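Local coordinates for protein separin (Saccharomyces cerevisiae, PDB 5U1T) that acts as a caspase-like thiol protease that cleaves the MCD1/SCC1 subunit of cohesin at anaphase onset and is held inactive by securin for most of the cell cycle, at residues Leu654-Ile659 against Asp871-Thr876; Phe878-Lys883 against Leu911-Asp916; Leu894-Gln899 against Thr903-Leu908. All coordinates share one frame; numbering follows the deposited sequence.

The three contacts form one cluster of helix ends and turns in the helical part of separin, away from the predicted catalytic Cys1497. Interactions 1 and 3 are the nearest pair, their centres about 9 Å apart, and two probable hydrogen bonds join them: Leu656 O to Thr903 OG1 at 2.7 Å and Tyr657 O to Phe904 N at 3.0 Å. Interaction 2 stands about 14 Å from interaction 1 and about 15 Å from interaction 3, centre to centre. It shares helix 872-881 with the former and helix 905-912 with the latter. Along the chain, interaction 3 is nested within the loop that interaction 2 closes, whereas interaction 1 closes before either opens.

Interaction 1 of 3, residues Leu654-Ile659 against Asp871-Thr876; sequences LSLYMI and DITSLT
Leu656 and Ser655, at the C-terminal end of helix 642-655, meet Ile872 and Thr873 in the first turn of helix 872-881, so that a Schellman motif packs against a capped helix start. The nearest CA atoms, those of Leu656 and Thr873, are 7.7 Å apart.

The apolar part of the contact rests on two methyl groups. Leu656 CD2 reaches Ile872 CG2 at 3.5 Å, the two side chains crossing at about a right angle. With CG anti to the carbonyl carbon (chi1 -76°), Leu656 extends its CD2 branch to the other segment. A second methyl, Thr873 CG2, lies 3.7 Å from Ser655 O; this is a van der Waals approach to a backbone oxygen. Tyr895 touches both Leu656 and Ile872.

No hydrogen bond crosses between the segments; each has its own, within itself and to neighbours. On the first, Tyr657 has positive phi and is the C-prime residue; its N bonds Leu654 O at 2.8 Å. The hydroxyl of Ser655 turns to Asp621, outside the contact.

On the second segment Asp871 is the N-cap. Asp871 OD1 accepts from Thr873 OG1 at 3.0 Å through its syn lone pair, and Ser874 N donates to the same Asp871 OD1, also at 3.0 Å, from well above the carboxylate plane. Two donors thus grip one oxygen and tie the threonine to the cap while its methyl faces the partner helix. Arg834 also bonds the Ser874 hydroxyl, and Ser874 OG itself donates to the other carboxylate oxygen, Asp871 OD2, at 2.6 Å.

Interaction 2 of 3, residues Phe878-Lys883 against Leu911-Asp916; sequences FLYDNK and LHLGKD
Tyr880, in the last turn of helix 872-881, lays the edge of its ring against Leu913, where helix 905-912 gives way to a loop. The closest backbone approach, from Tyr880 CA to Leu913 CA, is 8.7 Å, and side chains bridge that gap.

The apolar contact involves one methyl group. Leu913 CD2 lies near the plane of the tyrosine ring, 3.5 Å from Tyr880 CE1 and 3.7 Å from Tyr880 CD1, so it meets the ring's edge. The two side chains run antiparallel as they pass. The ring reaches across because Tyr880 CG is anti to the backbone N (chi1 -174°). Phe885 and Glu889 also touch Leu913, and Trp909 meets the ring of Tyr880.

The polar approach is looser. Tyr880 OH comes to 3.6 Å from His912 O, and the pair does not qualify as a hydrogen bond.

Helix-ending bonds shape both segments. Lys883, the C-prime residue of one Schellman motif, bonds through its N to Tyr880 O at 3.0 Å; Gly914 takes the positive phi (102°) of another. Beside the first, Asn882 ND2 donates to Phe878 O at 2.6 Å, with the carbonyl oxygen close to the amide plane, and the same nitrogen lies over the centre of the Phe878 ring. Asn860 bonds the other end of this amide.

With 112 Å² buried over both sides and no hydrogen bond or salt bridge across, the contact is probably mainly dispersion between ring edge and methyl, with the hydroxyl loosely approaching His912 O, and is likely to impose little directionality on how the helix ends meet.

Interaction 3 of 3, residues Leu894-Gln899 against Thr903-Leu908; sequences LYFGDQ and TFLPNL
An ST turn at the start of helix 905-912 presents Thr903 to the ring of Phe896, the last residue of helix 893-896, and the two helices are thereby joined across a short connection. In the turn, Leu905 N donates to Thr903 OG1 at 2.9 Å with an N-H...O angle of 155°; the same OG1 hydrogen-bonds Leu656 O, outside the two segments.

The main interaction across the segments is a CH-pi contact. Thr903 CG2 stands 3.6 Å from the centroid of the Phe896 ring and only 11° off its normal, almost squarely over the face. Thr903 places its OG1 anti to the backbone N (chi1 169°), which directs the hydroxyl to the turn and sets the methyl between the backbone N and the carbonyl carbon, where it meets the ring. Tyr895 CD1 lies over the centre of the opposite face, 4.1 Å above the plane, so the ring is held between a methyl and an aromatic carbon.

A weaker apolar contact comes at the rim: Leu905 CD2 approaches Phe896 CZ at 4.1 Å, near the ring plane, with the two side chains at about a right angle. Met658 packs on the same phenylalanine from outside the two segments. Putting an alanine at Phe896 would probably open a gap between Tyr895 and Thr903 and deprive the Thr903 methyl of its aromatic partner.

Within 894-899, Gln899 N bonds Phe896 O at 2.7 Å, at the turn after the helix; across the contact, Gln899 O approaches Thr903 CG2 at 4.0 Å without bonding.

Interaction 1 of 3, residues Leu654-Ile659 against Asp871-Thr876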
loop_
_atom_site.group_PDB
_atom_site.type_symbol
_atom_site.label_atom_id
_atom_site.label_comp_id
_atom_site.label_asym_id
_atom_site.label_seq_id
_atom_site.Cartn_x
_atom_site.Cartn_y
_atom_site.Cartn_z
ATOM N N LEU A 654 13.375 -8.452 4.378
ATOM C CA LEU A 654 13.311 -8.188 2.952
ATOM C C LEU A 654 13.707 -6.749 2.624
ATOM O O LEU A 654 14.512 -6.525 1.725
ATOM C CB LEU A 654 11.916 -8.486 2.417
ATOM C CG LEU A 654 11.455 -9.943 2.479
ATOM C CD1 LEU A 654 9.976 -10.014 2.180
ATOM C CD2 LEU A 654 12.202 -10.824 1.520
ATOM N N SER A 655 13.177 -5.768 3.342
ATOM C CA SER A 655 13.549 -4.392 3.047
ATOM C C SER A 655 15.060 -4.170 3.226
ATOM O O SER A 655 15.661 -3.327 2.555
ATOM C CB SER A 655 12.758 -3.426 3.915
ATOM O OG SER A 655 12.958 -2.078 3.528
ATOM N N LEU A 656 15.687 -4.942 4.104
ATOM C CA LEU A 656 17.123 -4.790 4.302
ATOM C C LEU A 656 17.929 -5.803 3.465
ATOM O O LEU A 656 19.139 -5.992 3.676
ATOM C CB LEU A 656 17.469 -4.902 5.785
ATOM C CG LEU A 656 17.088 -3.617 6.510
ATOM C CD1 LEU A 656 17.463 -3.659 7.977
ATOM C CD2 LEU A 656 17.679 -2.396 5.840
ATOM N N TYR A 657 17.242 -6.417 2.499
ATOM C CA TYR A 657 17.796 -7.465 1.625
ATOM C C TYR A 657 18.545 -8.540 2.423
ATOM O O TYR A 657 19.568 -9.068 1.997
ATOM C CB TYR A 657 18.690 -6.853 0.523
ATOM C CG TYR A 657 17.877 -6.169 -0.568
ATOM C CD1 TYR A 657 17.495 -4.834 -0.449
ATOM C CD2 TYR A 657 17.471 -6.864 -1.697
ATOM C CE1 TYR A 657 16.758 -4.221 -1.423
ATOM C CE2 TYR A 657 16.732 -6.253 -2.680
ATOM C CZ TYR A 657 16.371 -4.934 -2.540
ATOM O OH TYR A 657 15.613 -4.328 -3.527
ATOM N N MET A 658 18.001 -8.872 3.586
ATOM C CA MET A 658 18.513 -9.993 4.344
ATOM C C MET A 658 17.778 -11.242 3.885
ATOM O O MET A 658 16.936 -11.779 4.589
ATOM C CB MET A 658 18.352 -9.761 5.836
ATOM C CG MET A 658 18.882 -8.427 6.331
ATOM S SD MET A 658 18.825 -8.388 8.135
ATOM C CE MET A 658 19.120 -6.668 8.461
ATOM N N ILE A 659 18.102 -11.697 2.683
ATOM C CA ILE A 659 17.323 -12.754 2.065
ATOM C C ILE A 659 17.464 -14.047 2.865
ATOM O O ILE A 659 16.506 -14.810 2.990
ATOM C CB ILE A 659 17.723 -12.967 0.584
ATOM C CG1 ILE A 659 16.988 -11.989 -0.324
ATOM C CG2 ILE A 659 17.296 -14.317 0.106
ATOM C CD1 ILE A 659 17.324 -10.556 -0.100
ATOM N N ASP A 871 16.124 5.168 8.666
ATOM C CA ASP A 871 15.829 4.663 7.321
ATOM C C ASP A 871 17.075 4.585 6.400
ATOM O O ASP A 871 17.376 5.531 5.669
ATOM C CB ASP A 871 14.765 5.542 6.671
ATOM C CG ASP A 871 14.262 4.977 5.368
ATOM O OD1 ASP A 871 14.793 3.942 4.903
ATOM O OD2 ASP A 871 13.327 5.580 4.797
ATOM N N ILE A 872 17.771 3.451 6.418
ATOM C CA ILE A 872 19.031 3.344 5.679
ATOM C C ILE A 872 18.778 3.321 4.165
ATOM O O ILE A 872 19.552 3.883 3.412
ATOM C CB ILE A 872 19.862 2.096 6.101
ATOM C CG1 ILE A 872 21.224 2.094 5.396
ATOM C CG2 ILE A 872 19.132 0.802 5.806
ATOM C CD1 ILE A 872 21.998 3.401 5.510
ATOM N N THR A 873 17.677 2.717 3.733
ATOM C CA THR A 873 17.368 2.658 2.319
ATOM C C THR A 873 17.001 4.047 1.747
ATOM O O THR A 873 17.322 4.327 0.592
ATOM C CB THR A 873 16.250 1.620 2.017
ATOM O OG1 THR A 873 15.056 1.950 2.718
ATOM C CG2 THR A 873 16.678 0.233 2.441
ATOM N N SER A 874 16.382 4.935 2.525
ATOM C CA SER A 874 16.209 6.310 2.053
ATOM C C SER A 874 17.507 7.114 2.096
ATOM O O SER A 874 17.687 8.038 1.307
ATOM C CB SER A 874 15.162 7.069 2.868
ATOM O OG SER A 874 13.852 6.709 2.513
ATOM N N LEU A 875 18.393 6.792 3.035
ATOM C CA LEU A 875 19.649 7.529 3.198
ATOM C C LEU A 875 20.616 7.229 2.053
ATOM O O LEU A 875 21.231 8.147 1.488
ATOM C CB LEU A 875 20.314 7.203 4.535
ATOM C CG LEU A 875 21.681 7.859 4.738
ATOM C CD1 LEU A 875 21.607 9.377 4.855
ATOM C CD2 LEU A 875 22.388 7.252 5.933
ATOM N N THR A 876 20.751 5.947 1.713
ATOM C CA THR A 876 21.623 5.565 0.614
ATOM C C THR A 876 21.101 6.164 -0.694
ATOM O O THR A 876 21.893 6.610 -1.527
ATOM C CB THR A 876 21.764 4.044 0.496
ATOM O OG1 THR A 876 20.476 3.441 0.376
ATOM C CG2 THR A 876 22.468 3.501 1.730
#

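Interaction 2 of 3, residues Phe878-Lys883 against Leu911-Asp916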
loop_
_atom_site.group_PDB
_atom_site.type_symbol
_atom_site.label_atom_id
_atom_site.label_comp_id
_atom_site.label_asym_id
_atom_site.label_seq_id
_atom_site.Cartn_x
_atom_site.Cartn_y
_atom_site.Cartn_z
ATOM N N PHE A 878 19.557 8.994 -0.853
ATOM C CA PHE A 878 19.905 10.401 -0.786
ATOM C C PHE A 878 21.395 10.595 -1.101
ATOM O O PHE A 878 21.754 11.497 -1.859
ATOM C CB PHE A 878 19.546 10.963 0.589
ATOM C CG PHE A 878 19.950 12.398 0.801
ATOM C CD1 PHE A 878 19.204 13.436 0.265
ATOM C CD2 PHE A 878 21.059 12.712 1.571
ATOM C CE1 PHE A 878 19.570 14.770 0.482
ATOM C CE2 PHE A 878 21.422 14.035 1.787
ATOM C CZ PHE A 878 20.680 15.063 1.246
ATOM N N LEU A 879 22.246 9.736 -0.534
ATOM C CA LEU A 879 23.695 9.844 -0.695
ATOM C C LEU A 879 24.120 9.627 -2.144
ATOM O O LEU A 879 24.991 10.324 -2.658
ATOM C CB LEU A 879 24.406 8.851 0.217
ATOM C CG LEU A 879 24.275 9.179 1.703
ATOM C CD1 LEU A 879 25.028 8.198 2.573
ATOM C CD2 LEU A 879 24.751 10.582 1.954
ATOM N N TYR A 880 23.490 8.647 -2.785
ATOM C CA TYR A 880 23.648 8.376 -4.211
ATOM C C TYR A 880 23.321 9.575 -5.093
ATOM O O TYR A 880 24.158 10.033 -5.860
ATOM C CB TYR A 880 22.753 7.218 -4.602
ATOM C CG TYR A 880 22.931 6.749 -6.017
ATOM C CD1 TYR A 880 24.058 6.037 -6.385
ATOM C CD2 TYR A 880 21.962 6.995 -6.981
ATOM C CE1 TYR A 880 24.222 5.586 -7.659
ATOM C CE2 TYR A 880 22.117 6.543 -8.268
ATOM C CZ TYR A 880 23.253 5.839 -8.601
ATOM O OH TYR A 880 23.437 5.369 -9.882
ATOM N N ASP A 881 22.089 10.054 -4.987
ATOM C CA ASP A 881 21.654 11.271 -5.656
ATOM C C ASP A 881 22.662 12.391 -5.532
ATOM O O ASP A 881 22.830 13.158 -6.469
ATOM C CB ASP A 881 20.318 11.774 -5.099
ATOM C CG ASP A 881 19.132 11.015 -5.639
ATOM O OD1 ASP A 881 19.257 10.447 -6.737
ATOM O OD2 ASP A 881 18.069 10.993 -4.977
ATOM N N ASN A 882 23.329 12.510 -4.392
ATOM C CA ASN A 882 24.183 13.669 -4.211
ATOM C C ASN A 882 25.669 13.364 -4.397
ATOM O O ASN A 882 26.518 14.121 -3.931
ATOM C CB ASN A 882 23.937 14.298 -2.839
ATOM C CG ASN A 882 22.515 14.860 -2.695
ATOM O OD1 ASN A 882 22.251 16.012 -3.031
ATOM N ND2 ASN A 882 21.597 14.037 -2.192
ATOM N N LYS A 883 25.970 12.260 -5.083
ATOM C CA LYS A 883 27.339 11.867 -5.434
ATOM C C LYS A 883 28.245 11.491 -4.264
ATOM O O LYS A 883 29.477 11.485 -4.407
ATOM C CB LYS A 883 28.033 12.982 -6.207
ATOM C CG LYS A 883 27.382 13.365 -7.495
ATOM C CD LYS A 883 27.293 12.189 -8.415
ATOM C CE LYS A 883 26.700 12.671 -9.701
ATOM N NZ LYS A 883 25.687 13.716 -9.341
ATOM N N LEU A 911 26.495 -3.065 -7.365
ATOM C CA LEU A 911 25.850 -3.177 -8.670
ATOM C C LEU A 911 25.241 -1.864 -9.193
ATOM O O LEU A 911 25.317 -1.611 -10.379
ATOM C CB LEU A 911 24.766 -4.257 -8.649
ATOM C CG LEU A 911 25.179 -5.648 -8.194
ATOM C CD1 LEU A 911 24.136 -6.685 -8.559
ATOM C CD2 LEU A 911 26.518 -6.014 -8.780
ATOM N N HIS A 912 24.637 -1.028 -8.348
ATOM C CA HIS A 912 24.090 0.234 -8.870
ATOM C C HIS A 912 25.192 1.227 -9.215
ATOM O O HIS A 912 24.992 2.150 -10.002
ATOM C CB HIS A 912 23.124 0.898 -7.885
ATOM C CG HIS A 912 21.816 0.191 -7.754
ATOM N ND1 HIS A 912 21.102 0.166 -6.577
ATOM C CD2 HIS A 912 21.100 -0.532 -8.645
ATOM C CE1 HIS A 912 20.001 -0.549 -6.746
ATOM N NE2 HIS A 912 19.976 -0.981 -7.993
ATOM N N LEU A 913 26.350 1.048 -8.607
ATOM C CA LEU A 913 27.444 1.977 -8.805
ATOM C C LEU A 913 28.373 1.512 -9.924
ATOM O O LEU A 913 29.416 2.132 -10.180
ATOM C CB LEU A 913 28.222 2.156 -7.505
ATOM C CG LEU A 913 27.519 2.939 -6.396
ATOM C CD1 LEU A 913 28.308 2.772 -5.128
ATOM C CD2 LEU A 913 27.382 4.414 -6.749
ATOM N N GLY A 914 27.982 0.428 -10.593
ATOM C CA GLY A 914 28.673 -0.026 -11.784
ATOM C C GLY A 914 29.601 -1.204 -11.565
ATOM O O GLY A 914 29.934 -1.890 -12.513
ATOM N N LYS A 915 30.029 -1.436 -10.326
ATOM C CA LYS A 915 30.867 -2.587 -10.007
ATOM C C LYS A 915 30.191 -3.891 -10.399
ATOM O O LYS A 915 28.958 -3.975 -10.437
ATOM C CB LYS A 915 31.187 -2.637 -8.522
ATOM C CG LYS A 915 32.055 -1.522 -8.050
ATOM C CD LYS A 915 32.326 -1.597 -6.575
ATOM C CE LYS A 915 33.236 -0.439 -6.193
ATOM N NZ LYS A 915 33.510 -0.464 -4.725
ATOM N N ASP A 916 30.999 -4.902 -10.710
ATOM C CA ASP A 916 30.487 -6.256 -10.795
ATOM C C ASP A 916 31.120 -7.001 -9.652
ATOM O O ASP A 916 32.242 -6.712 -9.266
ATOM C CB ASP A 916 30.801 -6.925 -12.133
ATOM C CG ASP A 916 32.308 -7.105 -12.380
ATOM O OD1 ASP A 916 32.864 -8.158 -11.993
ATOM O OD2 ASP A 916 32.919 -6.193 -12.977
#

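Interaction 3 of 3, residues Leu894-Gln899 against Thr903-Leu908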
loop_
_atom_site.group_PDB
_atom_site.type_symbol
_atom_site.label_atom_id
_atom_site.label_comp_id
_atom_site.label_asym_id
_atom_site.label_seq_id
_atom_site.Cartn_x
_atom_site.Cartn_y
_atom_site.Cartn_z
ATOM N N LEU A 894 27.830 1.274 9.056
ATOM C CA LEU A 894 27.475 1.761 10.387
ATOM C C LEU A 894 26.040 1.436 10.759
ATOM O O LEU A 894 25.607 1.737 11.862
ATOM C CB LEU A 894 27.681 3.269 10.499
ATOM C CG LEU A 894 29.127 3.715 10.708
ATOM C CD1 LEU A 894 29.164 5.198 11.041
ATOM C CD2 LEU A 894 29.840 2.878 11.796
ATOM N N TYR A 895 25.293 0.849 9.831
ATOM C CA TYR A 895 23.883 0.561 10.066
ATOM C C TYR A 895 23.716 -0.924 10.310
ATOM O O TYR A 895 22.911 -1.319 11.142
ATOM C CB TYR A 895 23.029 1.020 8.885
ATOM C CG TYR A 895 21.527 0.898 9.079
ATOM C CD1 TYR A 895 20.866 -0.301 8.838
ATOM C CD2 TYR A 895 20.767 1.988 9.466
ATOM C CE1 TYR A 895 19.497 -0.416 8.997
ATOM C CE2 TYR A 895 19.397 1.886 9.624
ATOM C CZ TYR A 895 18.761 0.682 9.384
ATOM O OH TYR A 895 17.388 0.584 9.518
ATOM N N PHE A 896 24.485 -1.748 9.605
ATOM C CA PHE A 896 24.434 -3.184 9.858
ATOM C C PHE A 896 25.480 -3.648 10.873
ATOM O O PHE A 896 25.333 -4.716 11.475
ATOM C CB PHE A 896 24.586 -3.960 8.560
ATOM C CG PHE A 896 23.411 -3.830 7.657
ATOM C CD1 PHE A 896 22.299 -4.627 7.832
ATOM C CD2 PHE A 896 23.407 -2.897 6.642
ATOM C CE1 PHE A 896 21.221 -4.505 7.017
ATOM C CE2 PHE A 896 22.324 -2.771 5.825
ATOM C CZ PHE A 896 21.226 -3.581 6.019
ATOM N N GLY A 897 26.517 -2.839 11.077
ATOM C CA GLY A 897 27.570 -3.177 12.016
ATOM C C GLY A 897 28.066 -4.577 11.749
ATOM O O GLY A 897 28.501 -4.887 10.639
ATOM N N ASP A 898 27.947 -5.439 12.750
ATOM C CA ASP A 898 28.421 -6.814 12.649
ATOM C C ASP A 898 27.447 -7.740 11.916
ATOM O O ASP A 898 27.749 -8.919 11.712
ATOM C CB ASP A 898 28.673 -7.357 14.040
ATOM C CG ASP A 898 27.529 -7.072 14.952
ATOM O OD1 ASP A 898 26.390 -7.025 14.439
ATOM O OD2 ASP A 898 27.750 -6.860 16.167
ATOM N N GLN A 899 26.276 -7.214 11.554
ATOM C CA GLN A 899 25.301 -7.964 10.754
ATOM C C GLN A 899 25.537 -7.874 9.235
ATOM O O GLN A 899 24.765 -8.438 8.459
ATOM C CB GLN A 899 23.877 -7.480 11.049
ATOM C CG GLN A 899 23.413 -7.639 12.488
ATOM C CD GLN A 899 23.062 -9.072 12.847
ATOM O OE1 GLN A 899 23.869 -9.793 13.451
ATOM N NE2 GLN A 899 21.848 -9.493 12.491
ATOM N N THR A 903 23.119 -9.389 4.784
ATOM C CA THR A 903 22.431 -8.504 3.860
ATOM C C THR A 903 23.168 -8.354 2.505
ATOM O O THR A 903 24.380 -8.094 2.443
ATOM C CB THR A 903 22.245 -7.118 4.485
ATOM O OG1 THR A 903 21.801 -6.195 3.490
ATOM C CG2 THR A 903 23.543 -6.617 5.069
ATOM N N PHE A 904 22.415 -8.514 1.421
ATOM C CA PHE A 904 22.908 -8.257 0.075
ATOM C C PHE A 904 22.891 -6.772 -0.244
ATOM O O PHE A 904 23.289 -6.369 -1.330
ATOM C CB PHE A 904 22.064 -9.019 -0.950
ATOM C CG PHE A 904 22.587 -8.945 -2.353
ATOM C CD1 PHE A 904 23.762 -9.583 -2.702
ATOM C CD2 PHE A 904 21.896 -8.243 -3.324
ATOM C CE1 PHE A 904 24.241 -9.527 -3.995
ATOM C CE2 PHE A 904 22.364 -8.181 -4.625
ATOM C CZ PHE A 904 23.545 -8.824 -4.959
ATOM N N LEU A 905 22.424 -5.957 0.694
ATOM C CA LEU A 905 22.217 -4.542 0.410
ATOM C C LEU A 905 23.517 -3.776 0.064
ATOM O O LEU A 905 23.512 -2.961 -0.844
ATOM C CB LEU A 905 21.488 -3.870 1.577
ATOM C CG LEU A 905 20.958 -2.459 1.341
ATOM C CD1 LEU A 905 20.265 -2.394 0.011
ATOM C CD2 LEU A 905 19.993 -2.085 2.437
ATOM N N PRO A 906 24.634 -4.021 0.768
ATOM C CA PRO A 906 25.802 -3.257 0.281
ATOM C C PRO A 906 26.378 -3.735 -1.087
ATOM O O PRO A 906 27.028 -2.961 -1.820
ATOM C CB PRO A 906 26.829 -3.429 1.407
ATOM C CG PRO A 906 26.323 -4.545 2.257
ATOM C CD PRO A 906 24.855 -4.599 2.106
ATOM N N ASN A 907 26.122 -5.001 -1.417
ATOM C CA ASN A 907 26.438 -5.545 -2.732
ATOM C C ASN A 907 25.489 -5.113 -3.842
ATOM O O ASN A 907 25.895 -4.981 -5.001
ATOM C CB ASN A 907 26.465 -7.062 -2.659
ATOM C CG ASN A 907 27.854 -7.578 -2.429
ATOM O OD1 ASN A 907 28.833 -6.866 -2.689
ATOM N ND2 ASN A 907 27.965 -8.810 -1.938
ATOM N N LEU A 908 24.221 -4.913 -3.490
ATOM C CA LEU A 908 23.245 -4.383 -4.427
ATOM C C LEU A 908 23.654 -2.976 -4.824
ATOM O O LEU A 908 23.616 -2.618 -6.006
ATOM C CB LEU A 908 21.854 -4.396 -3.818
ATOM C CG LEU A 908 20.691 -4.008 -4.723
ATOM C CD1 LEU A 908 20.749 -4.797 -5.996
ATOM C CD2 LEU A 908 19.419 -4.307 -3.996
#